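PDB 6XCQ: EreC from Klebsiella pneumoniae, which probably hydrolyses the macrolactone ester of erythromycin and related macrolides, the reaction underlying esterase-mediated macrolide resistance. Local coordinates for residues G100-S105 with S249-S254; D125-S130 with L362-V367; H190-I195 with Y257-L262; A205-M210 with I264-F269. The protein carries 1 engineered substitution. One frame throughout, in Å; residues are numbered along the deposited sequence.

Interaction 1. Residues G100-S105 with S249-S254; sequences GAIQAS and SDRIES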
loop_
_atom_site.group_PDB
_atom_site.type_symbol
_atom_site.label_atom_id
_atom_site.label_comp_id
_atom_site.label_asym_id
_atom_site.label_seq_id
_atom_site.Cartn_x
_atom_site.Cartn_y
_atom_site.Cartn_z
ATOM N N GLY A 100 2.876 -7.379 -3.296
ATOM C CA GLY A 100 3.054 -8.633 -2.592
ATOM C C GLY A 100 4.485 -8.838 -2.133
ATOM O O GLY A 100 5.408 -8.146 -2.559
ATOM N N ALA A 101 4.647 -9.807 -1.220
ATOM C CA ALA A 101 5.960 -10.129 -0.661
ATOM C C ALA A 101 6.949 -10.527 -1.746
ATOM O O ALA A 101 8.121 -10.154 -1.696
ATOM C CB ALA A 101 5.836 -11.269 0.357
ATOM N N ILE A 102 6.503 -11.309 -2.720
ATOM C CA ILE A 102 7.416 -11.738 -3.770
ATOM C C ILE A 102 7.725 -10.579 -4.716
ATOM O O ILE A 102 8.870 -10.395 -5.145
ATOM C CB ILE A 102 6.824 -12.942 -4.512
ATOM C CG1 ILE A 102 6.741 -14.145 -3.550
ATOM C CG2 ILE A 102 7.667 -13.266 -5.732
ATOM C CD1 ILE A 102 6.002 -15.346 -4.107
ATOM N N GLN A 103 6.710 -9.790 -5.072
ATOM C CA GLN A 103 6.971 -8.579 -5.841
ATOM C C GLN A 103 8.014 -7.713 -5.153
ATOM O O GLN A 103 8.917 -7.173 -5.800
ATOM C CB GLN A 103 5.671 -7.791 -6.030
ATOM C CG GLN A 103 4.749 -8.352 -7.088
ATOM C CD GLN A 103 3.462 -7.556 -7.212
ATOM O OE1 GLN A 103 2.789 -7.276 -6.217
ATOM N NE2 GLN A 103 3.116 -7.179 -8.439
ATOM N N ALA A 104 7.925 -7.593 -3.832
ATOM C CA ALA A 104 8.866 -6.734 -3.124
ATOM C C ALA A 104 10.271 -7.324 -3.088
ATOM O O ALA A 104 11.247 -6.572 -3.058
ATOM C CB ALA A 104 8.371 -6.465 -1.697
ATOM N N SER A 105 10.410 -8.655 -3.045
ATOM C CA SER A 105 11.760 -9.225 -3.037
ATOM C C SER A 105 12.505 -8.867 -4.317
ATOM O O SER A 105 13.709 -8.586 -4.285
ATOM C CB SER A 105 11.709 -10.746 -2.845
ATOM O OG SER A 105 10.966 -11.350 -3.885
ATOM N N SER A 249 3.410 -20.561 5.494
ATOM C CA SER A 249 2.215 -20.012 6.123
ATOM C C SER A 249 1.872 -18.639 5.557
ATOM O O SER A 249 0.694 -18.318 5.365
ATOM C CB SER A 249 2.417 -19.934 7.631
ATOM O OG SER A 249 2.798 -21.208 8.119
ATOM N N ASP A 250 2.883 -17.814 5.286
ATOM C CA ASP A 250 2.610 -16.514 4.689
ATOM C C ASP A 250 2.062 -16.663 3.278
ATOM O O ASP A 250 1.129 -15.946 2.894
ATOM C CB ASP A 250 3.874 -15.659 4.686
ATOM C CG ASP A 250 4.308 -15.245 6.091
ATOM O OD1 ASP A 250 3.572 -15.519 7.071
ATOM O OD2 ASP A 250 5.396 -14.643 6.211
ATOM N N ARG A 251 2.624 -17.585 2.487
ATOM C CA ARG A 251 2.148 -17.760 1.118
ATOM C C ARG A 251 0.678 -18.154 1.106
ATOM O O ARG A 251 -0.134 -17.551 0.391
ATOM C CB ARG A 251 2.990 -18.806 0.383
ATOM C CG ARG A 251 4.467 -18.460 0.201
ATOM C CD ARG A 251 4.690 -17.213 -0.670
ATOM N NE ARG A 251 4.728 -16.003 0.147
ATOM C CZ ARG A 251 5.731 -15.669 0.957
ATOM N NH1 ARG A 251 6.802 -16.440 1.066
ATOM N NH2 ARG A 251 5.660 -14.553 1.663
ATOM N N ILE A 252 0.316 -19.160 1.908
ATOM C CA ILE A 252 -1.075 -19.607 1.982
ATOM C C ILE A 252 -1.987 -18.456 2.381
ATOM O O ILE A 252 -3.064 -18.278 1.804
ATOM C CB ILE A 252 -1.218 -20.786 2.965
ATOM C CG1 ILE A 252 -0.498 -22.028 2.438
ATOM C CG2 ILE A 252 -2.692 -21.098 3.209
ATOM C CD1 ILE A 252 -0.125 -23.030 3.537
ATOM N N GLU A 253 -1.585 -17.668 3.385
ATOM C CA GLU A 253 -2.403 -16.508 3.766
ATOM C C GLU A 253 -2.598 -15.567 2.580
ATOM O O GLU A 253 -3.711 -15.097 2.316
ATOM C CB GLU A 253 -1.766 -15.744 4.926
ATOM C CG GLU A 253 -1.878 -16.417 6.297
ATOM C CD GLU A 253 -3.315 -16.644 6.736
ATOM O OE1 GLU A 253 -3.690 -17.819 6.962
ATOM O OE2 GLU A 253 -4.073 -15.658 6.839
ATOM N N SER A 254 -1.512 -15.266 1.871
ATOM C CA SER A 254 -1.589 -14.405 0.701
ATOM C C SER A 254 -2.561 -14.966 -0.335
ATOM O O SER A 254 -3.398 -14.231 -0.869
ATOM C CB SER A 254 -0.198 -14.225 0.097
ATOM O OG SER A 254 -0.283 -13.390 -1.055
HETATM O O HOH W 1 1.564 -11.245 -1.021
#

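Interaction 2. Residues D125-S130 with L362-V367; sequences DPLTFS and LGFSVV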
loop_
_atom_site.group_PDB
_atom_site.type_symbol
_atom_site.label_atom_id
_atom_site.label_comp_id
_atom_site.label_asym_id
_atom_site.label_seq_id
_atom_site.Cartn_x
_atom_site.Cartn_y
_atom_site.Cartn_z
ATOM N N ASP A 125 6.666 -5.106 -12.169
ATOM C CA ASP A 125 5.532 -5.286 -13.051
ATOM C C ASP A 125 4.914 -3.931 -13.363
ATOM O O ASP A 125 5.231 -2.930 -12.716
ATOM C CB ASP A 125 4.547 -6.252 -12.393
ATOM C CG ASP A 125 5.222 -7.559 -11.980
ATOM O OD1 ASP A 125 5.772 -8.240 -12.876
ATOM O OD2 ASP A 125 5.232 -7.894 -10.766
ATOM N N PRO A 126 4.045 -3.855 -14.382
ATOM C CA PRO A 126 3.531 -2.530 -14.809
ATOM C C PRO A 126 2.855 -1.697 -13.721
ATOM O O PRO A 126 3.153 -0.502 -13.600
ATOM C CB PRO A 126 2.555 -2.896 -15.931
ATOM C CG PRO A 126 3.129 -4.157 -16.523
ATOM C CD PRO A 126 3.785 -4.904 -15.391
ATOM N N LEU A 127 1.930 -2.260 -12.943
ATOM C CA LEU A 127 1.250 -1.425 -11.948
ATOM C C LEU A 127 2.216 -0.963 -10.860
ATOM O O LEU A 127 2.222 0.222 -10.487
ATOM C CB LEU A 127 0.061 -2.173 -11.334
ATOM C CG LEU A 127 -0.697 -1.448 -10.221
ATOM C CD1 LEU A 127 -1.406 -0.166 -10.743
ATOM C CD2 LEU A 127 -1.702 -2.396 -9.571
ATOM N N THR A 128 3.050 -1.881 -10.347
ATOM C CA THR A 128 4.060 -1.501 -9.365
ATOM C C THR A 128 4.960 -0.387 -9.889
ATOM O O THR A 128 5.274 0.567 -9.164
ATOM C CB THR A 128 4.893 -2.724 -8.999
ATOM O OG1 THR A 128 4.035 -3.710 -8.407
ATOM C CG2 THR A 128 6.011 -2.338 -8.035
ATOM N N PHE A 129 5.372 -0.490 -11.150
ATOM C CA PHE A 129 6.224 0.528 -11.761
ATOM C C PHE A 129 5.547 1.903 -11.768
ATOM O O PHE A 129 6.171 2.910 -11.426
ATOM C CB PHE A 129 6.604 0.076 -13.174
ATOM C CG PHE A 129 7.548 1.009 -13.887
ATOM C CD1 PHE A 129 8.914 0.925 -13.676
ATOM C CD2 PHE A 129 7.060 1.967 -14.770
ATOM C CE1 PHE A 129 9.790 1.781 -14.336
ATOM C CE2 PHE A 129 7.924 2.828 -15.438
ATOM C CZ PHE A 129 9.286 2.741 -15.218
ATOM N N SER A 130 4.263 1.966 -12.131
ATOM C CA SER A 130 3.587 3.260 -12.192
ATOM C C SER A 130 3.267 3.807 -10.804
ATOM O O SER A 130 3.301 5.026 -10.594
ATOM C CB SER A 130 2.304 3.146 -13.014
ATOM O OG SER A 130 2.574 2.672 -14.318
ATOM N N LEU A 362 -4.079 -2.608 -18.672
ATOM C CA LEU A 362 -4.439 -3.024 -17.324
ATOM C C LEU A 362 -5.915 -2.787 -17.008
ATOM O O LEU A 362 -6.306 -2.817 -15.842
ATOM C CB LEU A 362 -3.530 -2.327 -16.308
ATOM C CG LEU A 362 -2.124 -2.931 -16.054
ATOM C CD1 LEU A 362 -1.354 -3.382 -17.311
ATOM C CD2 LEU A 362 -1.281 -1.964 -15.217
ATOM N N GLY A 363 -6.749 -2.569 -18.024
ATOM C CA GLY A 363 -8.170 -2.416 -17.798
ATOM C C GLY A 363 -8.589 -1.082 -17.232
ATOM O O GLY A 363 -9.776 -0.889 -16.941
ATOM N N PHE A 364 -7.655 -0.165 -17.035
ATOM C CA PHE A 364 -8.020 1.192 -16.674
ATOM C C PHE A 364 -6.989 2.127 -17.266
ATOM O O PHE A 364 -5.897 1.714 -17.670
ATOM C CB PHE A 364 -8.108 1.402 -15.159
ATOM C CG PHE A 364 -6.782 1.304 -14.449
ATOM C CD1 PHE A 364 -6.279 0.071 -14.070
ATOM C CD2 PHE A 364 -6.050 2.441 -14.151
ATOM C CE1 PHE A 364 -5.071 -0.027 -13.419
ATOM C CE2 PHE A 364 -4.839 2.351 -13.494
ATOM C CZ PHE A 364 -4.350 1.116 -13.129
ATOM N N SER A 365 -7.349 3.398 -17.294
ATOM C CA SER A 365 -6.464 4.436 -17.778
ATOM C C SER A 365 -6.367 5.505 -16.704
ATOM O O SER A 365 -7.162 5.543 -15.762
ATOM C CB SER A 365 -6.975 5.021 -19.105
ATOM O OG SER A 365 -6.696 4.138 -20.173
ATOM N N VAL A 366 -5.371 6.364 -16.850
ATOM C CA VAL A 366 -5.116 7.456 -15.925
ATOM C C VAL A 366 -5.259 8.727 -16.731
ATOM O O VAL A 366 -4.463 8.972 -17.646
ATOM C CB VAL A 366 -3.721 7.369 -15.294
ATOM C CG1 VAL A 366 -3.449 8.610 -14.453
ATOM C CG2 VAL A 366 -3.595 6.087 -14.478
ATOM N N VAL A 367 -6.273 9.531 -16.407
ATOM C CA VAL A 367 -6.602 10.731 -17.158
ATOM C C VAL A 367 -6.708 11.905 -16.195
ATOM O O VAL A 367 -7.179 11.759 -15.062
ATOM C CB VAL A 367 -7.910 10.567 -17.963
ATOM C CG1 VAL A 367 -7.780 9.436 -18.954
ATOM C CG2 VAL A 367 -9.085 10.308 -17.037
#

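Interaction 3. Residues H190-I195 with Y257-L262; sequences HLLASI and YTLETL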
loop_
_atom_site.group_PDB
_atom_site.type_symbol
_atom_site.label_atom_id
_atom_site.label_comp_id
_atom_site.label_asym_id
_atom_site.label_seq_id
_atom_site.Cartn_x
_atom_site.Cartn_y
_atom_site.Cartn_z
ATOM N N HIS A 190 -2.850 -25.555 -11.014
ATOM C CA HIS A 190 -3.554 -25.739 -12.275
ATOM C C HIS A 190 -4.934 -25.106 -12.224
ATOM O O HIS A 190 -5.340 -24.421 -13.169
ATOM C CB HIS A 190 -3.658 -27.226 -12.610
ATOM C CG HIS A 190 -2.369 -27.822 -13.080
ATOM N ND1 HIS A 190 -1.621 -28.686 -12.308
ATOM C CD2 HIS A 190 -1.683 -27.662 -14.236
ATOM C CE1 HIS A 190 -0.536 -29.041 -12.973
ATOM N NE2 HIS A 190 -0.550 -28.434 -14.145
ATOM N N LEU A 191 -5.661 -25.310 -11.119
ATOM C CA LEU A 191 -7.002 -24.756 -11.000
ATOM C C LEU A 191 -7.013 -23.246 -11.193
ATOM O O LEU A 191 -8.009 -22.691 -11.674
ATOM C CB LEU A 191 -7.597 -25.107 -9.641
ATOM C CG LEU A 191 -8.672 -26.183 -9.598
ATOM C CD1 LEU A 191 -8.868 -26.632 -8.166
ATOM C CD2 LEU A 191 -9.961 -25.619 -10.166
ATOM N N LEU A 192 -5.920 -22.566 -10.848
ATOM C CA LEU A 192 -5.883 -21.106 -10.852
ATOM C C LEU A 192 -4.958 -20.536 -11.922
ATOM O O LEU A 192 -4.577 -19.363 -11.841
ATOM C CB LEU A 192 -5.461 -20.591 -9.479
ATOM C CG LEU A 192 -6.325 -21.028 -8.307
ATOM C CD1 LEU A 192 -5.522 -20.857 -7.030
ATOM C CD2 LEU A 192 -7.587 -20.206 -8.260
ATOM N N ALA A 193 -4.588 -21.337 -12.923
ATOM C CA ALA A 193 -3.604 -20.876 -13.897
ATOM C C ALA A 193 -4.149 -19.753 -14.770
ATOM O O ALA A 193 -3.380 -18.902 -15.231
ATOM C CB ALA A 193 -3.131 -22.043 -14.761
ATOM N N SER A 194 -5.465 -19.716 -14.988
ATOM C CA SER A 194 -6.065 -18.683 -15.823
ATOM C C SER A 194 -6.117 -17.321 -15.150
ATOM O O SER A 194 -6.504 -16.347 -15.802
ATOM C CB SER A 194 -7.480 -19.089 -16.227
ATOM O OG SER A 194 -8.379 -18.849 -15.167
ATOM N N ILE A 195 -5.771 -17.221 -13.869
ATOM C CA ILE A 195 -5.735 -15.930 -13.179
ATOM C C ILE A 195 -4.348 -15.350 -13.443
ATOM O O ILE A 195 -3.406 -15.574 -12.686
ATOM C CB ILE A 195 -6.035 -16.068 -11.686
ATOM C CG1 ILE A 195 -7.209 -17.019 -11.443
ATOM C CG2 ILE A 195 -6.304 -14.701 -11.068
ATOM C CD1 ILE A 195 -8.484 -16.591 -12.093
ATOM N N TYR A 257 -6.364 -14.739 0.848
ATOM C CA TYR A 257 -6.950 -13.406 0.726
ATOM C C TYR A 257 -6.993 -12.944 -0.724
ATOM O O TYR A 257 -7.837 -12.108 -1.083
ATOM C CB TYR A 257 -6.181 -12.419 1.603
ATOM C CG TYR A 257 -6.640 -12.404 3.057
ATOM C CD1 TYR A 257 -6.254 -13.404 3.954
ATOM C CD2 TYR A 257 -7.466 -11.391 3.526
ATOM C CE1 TYR A 257 -6.684 -13.387 5.295
ATOM C CE2 TYR A 257 -7.890 -11.355 4.840
ATOM C CZ TYR A 257 -7.506 -12.350 5.722
ATOM O OH TYR A 257 -7.961 -12.288 7.009
ATOM N N THR A 258 -6.114 -13.475 -1.578
ATOM C CA THR A 258 -6.199 -13.125 -2.997
ATOM C C THR A 258 -7.485 -13.656 -3.620
ATOM O O THR A 258 -8.195 -12.927 -4.323
ATOM C CB THR A 258 -4.980 -13.649 -3.752
ATOM O OG1 THR A 258 -3.827 -12.946 -3.296
ATOM C CG2 THR A 258 -5.134 -13.389 -5.230
ATOM N N LEU A 259 -7.815 -14.923 -3.356
ATOM C CA LEU A 259 -9.050 -15.492 -3.892
ATOM C C LEU A 259 -10.286 -14.761 -3.361
ATOM O O LEU A 259 -11.231 -14.486 -4.116
ATOM C CB LEU A 259 -9.118 -16.993 -3.564
ATOM C CG LEU A 259 -7.999 -17.892 -4.122
ATOM C CD1 LEU A 259 -8.364 -19.393 -4.052
ATOM C CD2 LEU A 259 -7.624 -17.497 -5.559
ATOM N N GLU A 260 -10.311 -14.440 -2.066
ATOM C CA GLU A 260 -11.480 -13.746 -1.528
ATOM C C GLU A 260 -11.590 -12.339 -2.116
ATOM O O GLU A 260 -12.691 -11.872 -2.433
ATOM C CB GLU A 260 -11.412 -13.711 -0.001
ATOM C CG GLU A 260 -12.485 -12.844 0.675
ATOM C CD GLU A 260 -13.918 -13.296 0.400
ATOM O OE1 GLU A 260 -14.136 -14.367 -0.211
ATOM O OE2 GLU A 260 -14.842 -12.559 0.809
ATOM N N THR A 261 -10.454 -11.678 -2.327
ATOM C CA THR A 261 -10.475 -10.342 -2.918
ATOM C C THR A 261 -10.910 -10.395 -4.382
ATOM O O THR A 261 -11.635 -9.507 -4.848
ATOM C CB THR A 261 -9.104 -9.687 -2.749
ATOM O OG1 THR A 261 -8.890 -9.447 -1.361
ATOM C CG2 THR A 261 -9.034 -8.325 -3.486
ATOM N N LEU A 262 -10.524 -11.454 -5.109
ATOM C CA LEU A 262 -11.023 -11.649 -6.472
ATOM C C LEU A 262 -12.540 -11.820 -6.486
ATOM O O LEU A 262 -13.240 -11.215 -7.307
ATOM C CB LEU A 262 -10.345 -12.857 -7.105
ATOM C CG LEU A 262 -8.885 -12.687 -7.502
ATOM C CD1 LEU A 262 -8.254 -14.057 -7.784
ATOM C CD2 LEU A 262 -8.767 -11.757 -8.713
#

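Interaction 4. Residues A205-M210 with I264-F269; sequences AKWGEM and IMRTFF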
loop_
_atom_site.group_PDB
_atom_site.type_symbol
_atom_site.label_atom_id
_atom_site.label_comp_id
_atom_site.label_asym_id
_atom_site.label_seq_id
_atom_site.Cartn_x
_atom_site.Cartn_y
_atom_site.Cartn_z
ATOM N N ALA A 205 -11.662 -10.288 -13.752
ATOM C CA ALA A 205 -12.409 -10.718 -14.931
ATOM C C ALA A 205 -12.114 -12.177 -15.276
ATOM O O ALA A 205 -13.027 -12.932 -15.629
ATOM C CB ALA A 205 -12.085 -9.806 -16.114
ATOM N N LYS A 206 -10.847 -12.603 -15.175
ATOM C CA LYS A 206 -10.533 -14.010 -15.420
ATOM C C LYS A 206 -11.145 -14.913 -14.350
ATOM O O LYS A 206 -11.567 -16.037 -14.645
ATOM C CB LYS A 206 -9.016 -14.218 -15.481
ATOM C CG LYS A 206 -8.317 -13.530 -16.644
ATOM C CD LYS A 206 -8.328 -14.412 -17.886
ATOM C CE LYS A 206 -7.046 -14.263 -18.696
ATOM N NZ LYS A 206 -6.302 -15.567 -18.786
ATOM N N TRP A 207 -11.194 -14.437 -13.104
ATOM C CA TRP A 207 -11.827 -15.187 -12.023
ATOM C C TRP A 207 -13.299 -15.451 -12.328
ATOM O O TRP A 207 -13.792 -16.573 -12.164
ATOM C CB TRP A 207 -11.669 -14.412 -10.711
ATOM C CG TRP A 207 -12.429 -14.978 -9.518
ATOM C CD1 TRP A 207 -13.605 -14.531 -9.016
ATOM C CD2 TRP A 207 -12.030 -16.083 -8.690
ATOM N NE1 TRP A 207 -13.982 -15.288 -7.924
ATOM C CE2 TRP A 207 -13.029 -16.250 -7.708
ATOM C CE3 TRP A 207 -10.929 -16.947 -8.689
ATOM C CZ2 TRP A 207 -12.957 -17.246 -6.724
ATOM C CZ3 TRP A 207 -10.859 -17.946 -7.717
ATOM C CH2 TRP A 207 -11.870 -18.086 -6.747
ATOM N N GLY A 208 -14.016 -14.421 -12.778
ATOM C CA GLY A 208 -15.421 -14.561 -13.120
ATOM C C GLY A 208 -15.686 -15.484 -14.291
ATOM O O GLY A 208 -16.827 -15.927 -14.467
ATOM N N GLU A 209 -14.661 -15.794 -15.089
ATOM C CA GLU A 209 -14.831 -16.753 -16.173
ATOM C C GLU A 209 -14.756 -18.203 -15.700
ATOM O O GLU A 209 -15.157 -19.108 -16.444
ATOM C CB GLU A 209 -13.786 -16.487 -17.257
ATOM C CG GLU A 209 -14.152 -15.303 -18.145
ATOM C CD GLU A 209 -12.966 -14.733 -18.897
ATOM O OE1 GLU A 209 -13.079 -13.588 -19.389
ATOM O OE2 GLU A 209 -11.923 -15.421 -18.994
ATOM N N MET A 210 -14.258 -18.449 -14.488
ATOM C CA MET A 210 -14.259 -19.803 -13.949
ATOM C C MET A 210 -15.667 -20.198 -13.518
ATOM O O MET A 210 -16.475 -19.364 -13.106
ATOM C CB MET A 210 -13.302 -19.916 -12.754
ATOM C CG MET A 210 -11.835 -19.675 -13.077
ATOM S SD MET A 210 -10.754 -19.784 -11.623
ATOM C CE MET A 210 -11.232 -21.393 -11.008
ATOM N N ILE A 264 -14.619 -10.710 -4.233
ATOM C CA ILE A 264 -15.220 -9.428 -3.880
ATOM C C ILE A 264 -15.136 -8.455 -5.055
ATOM O O ILE A 264 -16.122 -7.802 -5.402
ATOM C CB ILE A 264 -14.552 -8.852 -2.620
ATOM C CG1 ILE A 264 -14.887 -9.719 -1.401
ATOM C CG2 ILE A 264 -15.020 -7.419 -2.381
ATOM C CD1 ILE A 264 -13.933 -9.478 -0.240
ATOM N N MET A 265 -13.948 -8.327 -5.665
ATOM C CA MET A 265 -13.775 -7.421 -6.802
ATOM C C MET A 265 -14.808 -7.689 -7.883
ATOM O O MET A 265 -15.278 -6.759 -8.550
ATOM C CB MET A 265 -12.364 -7.552 -7.389
ATOM C CG MET A 265 -11.343 -6.509 -6.921
ATOM S SD MET A 265 -11.228 -6.330 -5.120
ATOM C CE MET A 265 -12.012 -4.757 -4.804
ATOM N N ARG A 266 -15.180 -8.961 -8.063
ATOM C CA ARG A 266 -16.206 -9.309 -9.039
ATOM C C ARG A 266 -17.550 -8.684 -8.680
ATOM O O ARG A 266 -18.200 -8.064 -9.527
ATOM C CB ARG A 266 -16.325 -10.824 -9.157
ATOM C CG ARG A 266 -15.411 -11.399 -10.221
ATOM C CD ARG A 266 -15.690 -10.749 -11.558
ATOM N NE ARG A 266 -17.004 -11.123 -12.070
ATOM C CZ ARG A 266 -17.482 -10.742 -13.251
ATOM N NH1 ARG A 266 -16.754 -9.969 -14.046
ATOM N NH2 ARG A 266 -18.692 -11.133 -13.637
ATOM N N THR A 267 -17.989 -8.840 -7.427
ATOM C CA THR A 267 -19.230 -8.187 -7.014
ATOM C C THR A 267 -19.105 -6.667 -7.065
ATOM O O THR A 267 -20.070 -5.973 -7.403
ATOM C CB THR A 267 -19.636 -8.632 -5.608
ATOM O OG1 THR A 267 -18.629 -8.239 -4.665
ATOM C CG2 THR A 267 -19.813 -10.128 -5.555
ATOM N N PHE A 268 -17.919 -6.131 -6.745
ATOM C CA PHE A 268 -17.731 -4.689 -6.598
ATOM C C PHE A 268 -17.976 -3.921 -7.890
ATOM O O PHE A 268 -18.058 -2.687 -7.852
ATOM C CB PHE A 268 -16.330 -4.387 -6.073
ATOM N N PHE A 269 -18.075 -4.609 -9.025
ATOM C CA PHE A 269 -18.657 -4.031 -10.231
ATOM C C PHE A 269 -19.825 -4.876 -10.714
ATOM O O PHE A 269 -20.955 -4.379 -10.809
ATOM C CB PHE A 269 -17.620 -3.908 -11.359
ATOM C CG PHE A 269 -16.220 -3.631 -10.890
ATOM C CD1 PHE A 269 -15.873 -2.394 -10.372
ATOM C CD2 PHE A 269 -15.242 -4.610 -10.990
ATOM C CE1 PHE A 269 -14.574 -2.140 -9.953
ATOM C CE2 PHE A 269 -13.945 -4.366 -10.574
ATOM C CZ PHE A 269 -13.610 -3.129 -10.054
#

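Interaction 1. Residues G100-S105 with S249-S254
The guanidinium of R251 is the flat group of this contact, and both A101 and I102 meet the R251 side chain at a slant. A101 brings CB to 3.5 Å from NH2 of R251, while I102 CD1 packs 4.1 Å from R251 CD, the two side chains running obliquely to each other. The arginine chain folds twice, at chi2 (-63°) and again at chi3 (90°), which carries its end to the start of helix 101-112. R251 was modelled in two conformers, so these touches describe one of them. In that conformer NH1 is taken by Q169, whose helix 164-177 also covers I102. The backbones stay well apart, A101 CA and R251 CA being 8.7 Å from each other. Helix 101-112 follows strand 94-97 and begins the crossover that returns to the parallel neighbour 151-154, so the long helix 244-267 here flanks a beta-alpha-beta unit of the mixed sheet. G100 occupies the N-cap position, and its N donates to Q103 OE1 at 2.9 Å in a nearly straight bond (173°), lying in the plane of the Q103 side-chain amide at a lone pair of OE1. This corresponds to one half of a capping box, as the glycine has no side chain to supply the other. A water extends the contact: it donates to S254 OG at 2.8 Å and weakly accepts from A101 N at 3.4 Å. S254 OG is also hydrogen-bonded to D166.

Interaction 2. Residues D125-S130 with L362-V367
P126 opens helix 126-146 and meets L362 through its CB, 4.0 Å from L362 CD2. The residue before it, D125, holds the N-cap position but makes no capping bond with its side chain; its carboxylate instead meets Q103 of helix 101-112. L127 comes next and has two partners. Near the backbone, L362 CD2 lies 3.9 Å from L127 N and 4.1 Å from L127 CB, so a single methyl branch touches both P126 and L127. Farther out, L127 carries CG anti to the backbone N (chi1 177°), which brings L127 CD1 to 4.0 Å from F364 CZ. The methyl arrives at the ring edge, close to its plane, and the two side chains cross at about a right angle. For F364 a chi1 of 67° places CG between the backbone N and the carbonyl carbon, which lets the ring reach L127. T128 OG1 is bonded to N159. One turn on from P126, S130 N closes a helical bond on P126 O at 3.1 Å, and S130 OG adds a weak one. The contact thus joins the first turn of helix 126-146, beside helix 101-112, to the loop entering strand 365-370, which pairs with strand 349-354 in a two-stranded antiparallel sheet; M353 of that partner strand and the C-terminal L438 also pack on F364.

Interaction 3. Residues H190-I195 with Y257-L262
Two separate aliphatic pairs make the apolar part of this buried contact. L192 and L259 meet end-on through their CD2 methyls, 3.8 Å apart. I195 and L262 instead lie alongside, running in opposite senses, and I195 CG2 rests 3.9 Å from L262 CD1. In I195 it is the CG2 branch that stands anti to the backbone N, while CG1 lies beside the backbone N, anti to the carbonyl carbon (chi1 -43°). Both pairs have the same spacing of three residues on either segment, so one turn of helix 244-267 is matched by the L192-I195 turn, with the facing CA atoms of L192 and L259 9.5 Å apart. The two segments are not hydrogen-bonded to each other. Within the first, L192 leaves helical geometry at the end of helix 182-191, and a type I beta turn follows, I195 N donating to L192 O at 3.2 Å; this turn points both apolar side chains toward the other helix. Within the second, Y257 O accepts T261 N and, from the opposite face of its plane, T261 OG1, each at 2.9 Å, a side-chain bond that reinforces the helical one. W207 of helix 200-208 packs on L259 and L262, while helix 212-231 adds A218 against L192 and I219 against L259. This is aliphatic packing in a strand-free, helical part of the chain, the turn after helix 182-191 lying on the flank of helix 244-267.

Interaction 4. Residues A205-M210 with I264-F269
Bends at chi2 and chi3 lead R266 across to helix 200-208, while a chi1 of 173° in W207 sets its indole CG anti to the backbone N and brings CD1 to the arginine. There the aliphatic stem does the touching: R266 CG lies 3.8 Å from W207 CD1, at the edge of the indole and in its plane. The two side chains run obliquely, and the planes of ring and guanidinium are 55° apart. Beyond this point the guanidinium passes over the backbone of G208, whose CA sits over one face at 3.9 Å from R266 NE. With no side chain on G208 to stand between them, the arginine approaches the main chain directly, and the CA atoms of G208 and R266 are 6.7 Å apart. A205 CA marks the far limit, obliquely placed 4.5 Å from R266 NH1. Helix 200-208 here packs on the C-terminal part of the long helix 244-267. Elsewhere W207 packs against R263 of that helix and I219 of helix 212-231, so the indole is buried between helices. On the side of the long helix, I264 O takes two bonds, from F268 N at 2.8 Å and from T267 OG1 at 2.6 Å, the hydroxyl lying in the plane of the I264 carbonyl, at one of its lone pairs. K206 turns the opposite way and forms a salt bridge with D196.

From the N terminus, interaction 1 starts at 100-105 and interaction 2 at 125-130, on consecutive helices linked by Q103 and D125. Interactions 3 and 4 follow at 190-195 and 205-210, touching through S194 and K206. Helix 244-267 then closes three loops in turn: interaction 1 at 249-254, interaction 3 at 257-262 and interaction 4 at 264-269. Interaction 1 therefore crosses both of the others, and these two cross each other. Interaction 2 closes last, at 362-367, so interactions 3 and 4 nest within it while interaction 1 crosses it. One long helix thus joins a helical region to the sheet-bearing part of the chain, and interaction 2 ties helix 126-146 to the loop leading into the two-stranded sheet.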